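Aldo-keto reductase 1 (Coptotermes gestroi, PDB 5KET) probably acts as an NADP-dependent oxidoreductase of the aldo-keto reductase family, with the cofactor held in a TIM-barrel fold. Local coordinates at residues E196-F201 with A315-F320; R270-Q274 with V305-D309. All coordinates share one frame; numbering follows the deposited sequence.

Contact 1. Residues E196-F201 with A315-F320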
loop_
_atom_site.group_PDB
_atom_site.type_symbol
_atom_site.label_atom_id
_atom_site.label_comp_id
_atom_site.label_asym_id
_atom_site.label_seq_id
_atom_site.Cartn_x
_atom_site.Cartn_y
_atom_site.Cartn_z
ATOM N N GLU A 196 -1.423 6.893 0.327
ATOM C CA GLU A 196 -0.354 7.563 1.046
ATOM C C GLU A 196 -0.921 8.280 2.268
ATOM O O GLU A 196 -1.977 8.928 2.193
ATOM C CB GLU A 196 0.366 8.519 0.093
ATOM C CG GLU A 196 1.076 9.714 0.672
ATOM C CD GLU A 196 1.826 10.507 -0.370
ATOM O OE1 GLU A 196 1.552 10.360 -1.590
ATOM O OE2 GLU A 196 2.695 11.325 0.023
ATOM N N LEU A 197 -0.204 8.160 3.396
ATOM C CA LEU A 197 -0.700 8.657 4.674
ATOM C C LEU A 197 0.416 8.638 5.709
ATOM O O LEU A 197 1.054 7.598 5.917
ATOM C CB LEU A 197 -1.901 7.820 5.146
ATOM C CG LEU A 197 -2.839 8.305 6.256
ATOM C CD1 LEU A 197 -4.150 7.520 6.219
ATOM C CD2 LEU A 197 -2.214 8.188 7.637
ATOM N N ASN A 198 0.616 9.774 6.366
ATOM C CA ASN A 198 1.535 9.941 7.488
ATOM C C ASN A 198 1.165 11.250 8.184
ATOM O O ASN A 198 0.124 11.844 7.892
ATOM C CB ASN A 198 2.991 9.907 7.016
ATOM C CG ASN A 198 3.267 10.901 5.915
ATOM O OD1 ASN A 198 2.747 12.023 5.924
ATOM N ND2 ASN A 198 4.098 10.502 4.958
ATOM N N VAL A 199 2.015 11.714 9.102
ATOM C CA VAL A 199 1.639 12.918 9.836
ATOM C C VAL A 199 1.724 14.166 8.966
ATOM O O VAL A 199 1.123 15.188 9.311
ATOM C CB VAL A 199 2.489 13.111 11.109
ATOM C CG1 VAL A 199 2.361 11.904 12.027
ATOM C CG2 VAL A 199 3.932 13.412 10.747
ATOM N N TYR A 200 2.451 14.118 7.851
ATOM C CA TYR A 200 2.462 15.239 6.919
ATOM C C TYR A 200 1.317 15.189 5.912
ATOM O O TYR A 200 1.070 16.189 5.232
ATOM C CB TYR A 200 3.798 15.298 6.169
ATOM C CG TYR A 200 4.948 15.806 7.012
ATOM C CD1 TYR A 200 4.712 16.401 8.248
ATOM C CD2 TYR A 200 6.265 15.700 6.569
ATOM C CE1 TYR A 200 5.760 16.872 9.027
ATOM C CE2 TYR A 200 7.313 16.172 7.334
ATOM C CZ TYR A 200 7.056 16.753 8.563
ATOM O OH TYR A 200 8.095 17.216 9.327
ATOM N N PHE A 201 0.608 14.054 5.826
ATOM C CA PHE A 201 -0.436 13.760 4.856
ATOM C C PHE A 201 -1.418 12.793 5.529
ATOM O O PHE A 201 -1.537 11.615 5.188
ATOM C CB PHE A 201 0.165 13.172 3.579
ATOM C CG PHE A 201 -0.752 13.206 2.392
ATOM C CD1 PHE A 201 -1.305 14.398 1.954
ATOM C CD2 PHE A 201 -1.045 12.044 1.701
ATOM C CE1 PHE A 201 -2.142 14.422 0.863
ATOM C CE2 PHE A 201 -1.877 12.064 0.611
ATOM C CZ PHE A 201 -2.431 13.255 0.195
ATOM N N ALA A 315 -3.393 18.483 1.371
ATOM C CA ALA A 315 -3.031 18.457 -0.041
ATOM C C ALA A 315 -1.633 19.024 -0.251
ATOM O O ALA A 315 -1.315 20.129 0.198
ATOM C CB ALA A 315 -4.051 19.237 -0.865
ATOM N N ALA A 316 -0.798 18.233 -0.908
ATOM C CA ALA A 316 0.572 18.611 -1.244
ATOM C C ALA A 316 1.433 19.090 -0.070
ATOM O O ALA A 316 1.812 20.257 -0.039
ATOM C CB ALA A 316 0.549 19.685 -2.325
ATOM N N GLY A 317 1.746 18.217 0.888
ATOM C CA GLY A 317 1.175 16.889 1.005
ATOM C C GLY A 317 1.794 15.719 0.269
ATOM O O GLY A 317 2.700 15.062 0.784
ATOM N N ARG A 318 1.284 15.443 -0.931
ATOM C CA ARG A 318 1.640 14.219 -1.632
ATOM C C ARG A 318 3.069 14.267 -2.135
ATOM O O ARG A 318 3.475 15.220 -2.804
ATOM C CB ARG A 318 0.716 13.984 -2.821
ATOM C CG ARG A 318 -0.708 14.281 -2.546
ATOM C CD ARG A 318 -1.506 14.360 -3.822
ATOM N NE ARG A 318 -2.903 14.191 -3.492
ATOM C CZ ARG A 318 -3.422 13.044 -3.090
ATOM N NH1 ARG A 318 -2.665 11.957 -3.035
ATOM N NH2 ARG A 318 -4.703 12.974 -2.773
ATOM N N ARG A 319 3.826 13.221 -1.826
ATOM C CA ARG A 319 5.038 12.921 -2.571
ATOM C C ARG A 319 4.798 11.889 -3.645
ATOM O O ARG A 319 5.476 11.910 -4.676
ATOM C CB ARG A 319 6.117 12.384 -1.643
ATOM C CG ARG A 319 6.056 13.032 -0.329
ATOM C CD ARG A 319 6.422 12.106 0.821
ATOM N NE ARG A 319 6.846 12.957 1.950
ATOM C CZ ARG A 319 8.111 13.224 2.250
ATOM N NH1 ARG A 319 9.107 12.729 1.520
ATOM N NH2 ARG A 319 8.400 14.000 3.246
ATOM N N PHE A 320 3.872 10.962 -3.402
ATOM C CA PHE A 320 3.481 9.979 -4.410
ATOM C C PHE A 320 2.375 10.578 -5.276
ATOM O O PHE A 320 1.215 10.158 -5.264
ATOM C CB PHE A 320 3.051 8.677 -3.751
ATOM C CG PHE A 320 4.169 7.952 -3.063
ATOM C CD1 PHE A 320 4.645 8.382 -1.826
ATOM C CD2 PHE A 320 4.754 6.847 -3.657
ATOM C CE1 PHE A 320 5.682 7.715 -1.203
ATOM C CE2 PHE A 320 5.779 6.179 -3.041
ATOM C CZ PHE A 320 6.245 6.608 -1.809
#
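Phe201 pushes the CZ corner of its ring over one face of the Arg318 guanidinium, 3.4 Å from Arg318 CZ. The two planes stand 69° apart, so the ring meets the flat cation end-on and does not lie along it. Nearer the backbone, Arg318 CG rests 3.4 Å from Phe201 CZ, and Arg318 N sits over a face of the ring toward its rim. On the same ring, Phe201 CD1 reaches 3.6 Å from Gly317 CA. Outside the two segments, Tyr336 makes a cation-pi contact with the Arg318 side chain.

Glu196 makes the polar half of the contact. With CG anti to the backbone N (chi1 154°) and the chain extended beyond, its carboxylate spans two successive peptide N-H groups: Arg319 N bonds to Glu196 OE2 at 2.9 Å, nearly straight (164°) and on the syn lone pair, while Phe320 N bonds to Glu196 OE1 at 3.0 Å from the syn side, tilted out of the carboxylate plane. This grip fixes the rotation of a buried carboxylate, whose charge is probably eased further by the nearby Arg318 and Arg319 guanidinium groups. The bond to Phe320 N holds the backbone there and probably helps to place the residue, whose ring meets Tyr220 edge-to-face, packs against Trp30 and touches the bound NADP. Segment 196-201, including the type I turn Asn198-Phe201, follows barrel strand 192-196; its packing against 315-320 joins a strand-end loop of the TIM barrel to the C-terminal loop beside the cofactor pocket, as in aldo-keto reductases.

Contact 2. Residues R270-Q274 with V305-D309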
loop_
_atom_site.group_PDB
_atom_site.type_symbol
_atom_site.label_atom_id
_atom_site.label_comp_id
_atom_site.label_asym_id
_atom_site.label_seq_id
_atom_site.Cartn_x
_atom_site.Cartn_y
_atom_site.Cartn_z
ATOM N N ARG A 270 2.774 5.056 15.260
ATOM C CA ARG A 270 1.767 5.018 16.307
ATOM C C ARG A 270 0.613 5.966 16.016
ATOM O O ARG A 270 -0.560 5.591 16.168
ATOM C CB ARG A 270 2.419 5.371 17.634
ATOM C CG ARG A 270 1.431 5.315 18.734
ATOM C CD ARG A 270 1.358 3.832 19.252
ATOM N NE ARG A 270 -0.041 3.400 19.454
ATOM C CZ ARG A 270 -0.443 2.396 20.219
ATOM N NH1 ARG A 270 0.403 1.710 20.979
ATOM N NH2 ARG A 270 -1.706 2.107 20.309
ATOM N N HIS A 271 0.927 7.203 15.601
ATOM C CA HIS A 271 -0.118 8.180 15.334
ATOM C C HIS A 271 -1.114 7.660 14.312
ATOM O O HIS A 271 -2.325 7.874 14.447
ATOM C CB HIS A 271 0.461 9.500 14.839
ATOM C CG HIS A 271 -0.577 10.574 14.719
ATOM N ND1 HIS A 271 -0.430 11.682 13.917
ATOM C CD2 HIS A 271 -1.793 10.696 15.307
ATOM C CE1 HIS A 271 -1.507 12.444 14.016
ATOM N NE2 HIS A 271 -2.348 11.868 14.856
ATOM N N CYS A 272 -0.624 6.990 13.272
ATOM C CA CYS A 272 -1.532 6.365 12.324
ATOM C C CYS A 272 -2.327 5.249 12.986
ATOM O O CYS A 272 -3.556 5.188 12.858
ATOM C CB CYS A 272 -0.751 5.831 11.131
ATOM S SG CYS A 272 0.228 7.068 10.297
ATOM N N MET A 273 -1.643 4.361 13.714
ATOM C CA MET A 273 -2.296 3.154 14.204
ATOM C C MET A 273 -3.432 3.478 15.164
ATOM O O MET A 273 -4.477 2.821 15.146
ATOM C CB MET A 273 -1.282 2.244 14.887
ATOM C CG MET A 273 -0.075 1.930 14.050
ATOM S SD MET A 273 1.330 1.610 15.122
ATOM C CE MET A 273 1.062 -0.096 15.492
ATOM N N GLN A 274 -3.253 4.486 16.008
ATOM C CA GLN A 274 -4.326 4.773 16.944
ATOM C C GLN A 274 -5.534 5.408 16.283
ATOM O O GLN A 274 -6.524 5.667 16.979
ATOM C CB GLN A 274 -3.825 5.665 18.072
ATOM C CG GLN A 274 -2.895 4.974 19.061
ATOM C CD GLN A 274 -2.251 5.970 20.002
ATOM O OE1 GLN A 274 -2.684 7.126 20.054
ATOM N NE2 GLN A 274 -1.240 5.530 20.780
ATOM N N VAL A 305 -1.228 13.778 20.364
ATOM C CA VAL A 305 -1.955 13.543 19.116
ATOM C C VAL A 305 -2.244 14.858 18.410
ATOM O O VAL A 305 -2.160 14.951 17.174
ATOM C CB VAL A 305 -3.254 12.755 19.416
ATOM C CG1 VAL A 305 -4.163 12.780 18.224
ATOM C CG2 VAL A 305 -2.926 11.325 19.799
ATOM N N ASP A 306 -2.602 15.903 19.159
ATOM C CA ASP A 306 -2.984 17.143 18.496
ATOM C C ASP A 306 -1.794 17.969 18.056
ATOM O O ASP A 306 -1.935 18.781 17.136
ATOM C CB ASP A 306 -3.868 18.014 19.380
ATOM C CG ASP A 306 -5.076 17.291 19.895
ATOM O OD1 ASP A 306 -5.056 16.928 21.078
ATOM O OD2 ASP A 306 -6.039 17.086 19.128
ATOM N N GLU A 307 -0.637 17.823 18.704
ATOM C CA GLU A 307 0.575 18.365 18.108
ATOM C C GLU A 307 0.907 17.627 16.817
ATOM O O GLU A 307 1.284 18.249 15.817
ATOM C CB GLU A 307 1.743 18.281 19.086
ATOM C CG GLU A 307 1.437 18.769 20.489
ATOM C CD GLU A 307 2.441 18.240 21.502
ATOM O OE1 GLU A 307 2.032 17.791 22.596
ATOM O OE2 GLU A 307 3.651 18.262 21.192
ATOM N N LEU A 308 0.751 16.301 16.811
ATOM C CA LEU A 308 0.956 15.551 15.575
ATOM C C LEU A 308 -0.108 15.887 14.540
ATOM O O LEU A 308 0.176 15.885 13.333
ATOM C CB LEU A 308 0.979 14.046 15.864
ATOM C CG LEU A 308 2.070 13.578 16.835
ATOM C CD1 LEU A 308 2.123 12.063 16.919
ATOM C CD2 LEU A 308 3.442 14.151 16.478
ATOM N N ASP A 309 -1.332 16.178 14.984
ATOM C CA ASP A 309 -2.355 16.620 14.047
ATOM C C ASP A 309 -1.991 17.964 13.424
ATOM O O ASP A 309 -2.300 18.207 12.251
ATOM C CB ASP A 309 -3.718 16.692 14.744
ATOM C CG ASP A 309 -4.344 15.318 14.971
ATOM O OD1 ASP A 309 -3.885 14.329 14.355
ATOM O OD2 ASP A 309 -5.309 15.231 15.763
#
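His271 and Leu308 make a CH-pi contact: Leu308 CB lies over a face of the imidazole, 3.7 Å from the centroid of the His271 ring and 29° off its normal. The two side chains run past each other in opposite directions, which brings Leu308 CD1 back to 3.7 Å from His271 CB. A chi1 of -173° swings the imidazole to the side away from its backbone N and carries the ring across to the neighbouring helix.

Polar atoms meet at the ring's edge. Asp309 OD1 lies near the imidazole plane, 2.9 Å from His271 NE2, and the carboxylate is turned 41° from the ring. The same oxygen forms a salt bridge with Arg204, so the imidazole sits beside an ion pair that would probably polarise it.

Van der Waals contact completes the interface: Val305 CG1 lies 3.9 Å from His271 NE2. An alanine at His271 would remove the ring and is likely to open a gap beside Leu308 CB while taking the imidazole edge away from Asp309.

The contact ties helix 264-273 to helix 302-310 near the outside of the barrel. Leu308 also packs on Val252 and Val253 of helix 251-260, His271 touches Val199 in the loop after strand 192-196, and the next residues, Cys272 and Met273, lean on Val279 of barrel strand 278-279.

Overall arrangement
Contact 1 and contact 2 have centres about 14 Å apart, on the same side of the chain's centre, and in sequence both segments of contact 2 fall between 196-201 and 315-320. Segment 196-201 bridges them: Val199 CG1 packs 3.4 Å from His271 ND1, and Leu197 CD2 lies 3.8 Å from Cys272 SG. The loop that contact 1 joins to the C-terminal segment therefore also rests on helix 264-273. Their relation to the cofactor differs. In contact 1 the Phe320 side chain comes to about 4 Å from NADP, whereas in contact 2 the His271 side chain stays about 13 Å away, in the packing of the outer helices.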